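Pectinesterase (Aspergillus niger, PDB 5C1E) hydrolyses the methyl esters of pectin, releasing methanol and leaving a de-esterified galacturonosyl chain. Local coordinates at residues V97-F101 against A125-G129. Numbering follows the deposited sequence.
Sequences VSDGF and ADQLG. With NAG (2-acetamido-2-deoxy-beta-D-glucopyranose), chain B.
In this right-handed parallel beta-helix, residues 97-101 and 125-129 occupy equivalent corners of successive coils; 97-101 leads into strand 102-104, and 125-129 enters strand 128-131. Ser98 to Phe101 make a type II turn, with Gly100 at positive phi. The register is parallel: Asp99 beside Asp126, Gly100 beside Gln127 and Phe101 beside Leu128, with CA atoms 4.6 to 5.2 Å apart. Three hydrogen bonds join the coils: Asp126 N to Asp99 OD1 (chi1 m, 2.9 Å), Gly100 N to Asp126 O (2.8 Å) and Gly129 N to Phe101 O (3.0 Å). Water 1 donates to Asp99 OD2 and Asp126 OD2, both at 2.8 Å. Asp126 OD1 accepts from Thr148 N on the next coil. Ala125 CB points toward the turn and packs on its backbone, 3.6 Å from Ser98 C. Leu128 (m, t) brings CD2 within 3.8 Å of Phe101 CB, an apolar contact. Leu57 and Leu59 also touch Phe101. Gln127 lies beside the protein-attached N-acetylglucosamine. Asp99 OD1 and Asp126 OD2 are 4.4 Å apart; the shared water and amides of Asp126 and Thr148 are consistent with easing this repulsion.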
loop_
_atom_site.group_PDB
_atom_site.type_symbol
_atom_site.label_atom_id
_atom_site.label_comp_id
_atom_site.label_asym_id
_atom_site.label_seq_id
_atom_site.Cartn_x
_atom_site.Cartn_y
_atom_site.Cartn_z
ATOM N N VAL A 97 -8.692 0.504 -10.467
ATOM C CA VAL A 97 -9.466 1.704 -10.805
ATOM C C VAL A 97 -10.962 1.526 -10.502
ATOM O O VAL A 97 -11.822 2.222 -11.058
ATOM C CB VAL A 97 -9.231 2.141 -12.259
ATOM C CG1 VAL A 97 -7.784 2.536 -12.449
ATOM C CG2 VAL A 97 -9.647 1.054 -13.244
ATOM N N SER A 98 -11.274 0.641 -9.563
ATOM C CA SER A 98 -12.661 0.325 -9.249
ATOM C C SER A 98 -12.979 0.787 -7.824
ATOM O O SER A 98 -12.438 0.239 -6.842
ATOM C CB SER A 98 -12.872 -1.189 -9.411
ATOM O OG SER A 98 -14.167 -1.604 -9.021
ATOM N N ASP A 99 -13.874 1.770 -7.693
ATOM C CA ASP A 99 -14.308 2.203 -6.367
ATOM C C ASP A 99 -14.773 1.032 -5.492
ATOM O O ASP A 99 -15.425 0.100 -5.963
ATOM C CB ASP A 99 -15.446 3.221 -6.447
ATOM C CG ASP A 99 -14.992 4.597 -6.911
ATOM O OD1 ASP A 99 -13.786 4.927 -6.918
ATOM O OD2 ASP A 99 -15.893 5.376 -7.261
ATOM N N GLY A 100 -14.428 1.094 -4.214
ATOM C CA GLY A 100 -14.953 0.152 -3.230
ATOM C C GLY A 100 -14.303 -1.214 -3.246
ATOM O O GLY A 100 -14.741 -2.110 -2.528
ATOM N N PHE A 101 -13.270 -1.391 -4.070
ATOM C CA PHE A 101 -12.555 -2.662 -4.141
ATOM C C PHE A 101 -11.948 -3.015 -2.769
ATOM O O PHE A 101 -11.431 -2.137 -2.055
ATOM C CB PHE A 101 -11.448 -2.566 -5.200
ATOM C CG PHE A 101 -10.585 -3.790 -5.311
ATOM C CD1 PHE A 101 -11.079 -4.961 -5.877
ATOM C CD2 PHE A 101 -9.252 -3.761 -4.891
ATOM C CE1 PHE A 101 -10.269 -6.082 -6.006
ATOM C CE2 PHE A 101 -8.441 -4.869 -5.026
ATOM C CZ PHE A 101 -8.953 -6.041 -5.575
ATOM N N ALA A 125 -8.641 4.881 -7.063
ATOM C CA ALA A 125 -10.090 4.876 -6.857
ATOM C C ALA A 125 -10.379 5.112 -5.370
ATOM O O ALA A 125 -9.473 5.120 -4.532
ATOM C CB ALA A 125 -10.689 3.553 -7.303
ATOM N N ASP A 126 -11.645 5.318 -5.042
ATOM C CA ASP A 126 -12.036 5.603 -3.663
ATOM C C ASP A 126 -12.516 4.366 -2.905
ATOM O O ASP A 126 -12.977 3.387 -3.495
ATOM C CB ASP A 126 -13.175 6.629 -3.632
ATOM C CG ASP A 126 -12.729 8.032 -3.993
ATOM O OD1 ASP A 126 -11.677 8.499 -3.499
ATOM O OD2 ASP A 126 -13.477 8.696 -4.744
ATOM N N GLN A 127 -12.441 4.462 -1.582
ATOM C CA GLN A 127 -12.868 3.409 -0.659
ATOM C C GLN A 127 -12.202 2.070 -0.958
ATOM O O GLN A 127 -12.865 1.033 -1.044
ATOM C CB GLN A 127 -14.402 3.310 -0.652
ATOM C CG GLN A 127 -15.009 4.663 -0.346
ATOM C CD GLN A 127 -16.462 4.641 0.076
ATOM O OE1 GLN A 127 -17.159 3.627 -0.015
ATOM N NE2 GLN A 127 -16.931 5.790 0.548
ATOM N N LEU A 128 -10.887 2.115 -1.155
ATOM C CA LEU A 128 -10.082 0.916 -1.367
ATOM C C LEU A 128 -9.602 0.358 -0.047
ATOM O O LEU A 128 -9.005 1.081 0.773
ATOM C CB LEU A 128 -8.876 1.213 -2.259
ATOM C CG LEU A 128 -9.240 1.805 -3.622
ATOM C CD1 LEU A 128 -7.979 1.921 -4.477
ATOM C CD2 LEU A 128 -10.319 0.984 -4.333
ATOM N N GLY A 129 -9.870 -0.922 0.172
ATOM C CA GLY A 129 -9.490 -1.591 1.429
ATOM C C GLY A 129 -8.609 -2.786 1.174
ATOM O O GLY A 129 -8.964 -3.657 0.372
HETATM C C1 NAG B . -20.858 -0.009 -2.591
HETATM C C2 NAG B . -22.184 -0.385 -1.954
HETATM C C3 NAG B . -22.542 0.772 -1.024
HETATM C C4 NAG B . -21.390 1.031 -0.032
HETATM C C5 NAG B . -19.998 1.024 -0.693
HETATM C C6 NAG B . -18.861 0.940 0.315
HETATM C C7 NAG B . -23.681 -1.922 -3.196
HETATM C C8 NAG B . -24.690 -2.092 -4.300
HETATM N N2 NAG B . -23.176 -0.697 -2.982
HETATM O O3 NAG B . -23.756 0.487 -0.352
HETATM O O4 NAG B . -21.578 2.269 0.638
HETATM O O5 NAG B . -19.865 -0.064 -1.580
HETATM O O6 NAG B . -17.624 1.073 -0.360
HETATM O O7 NAG B . -23.369 -2.913 -2.540
HETATM O O HOH W 1 -15.513 8.037 -6.594
HETATM O O HOH W 2 -13.061 -1.293 0.345
#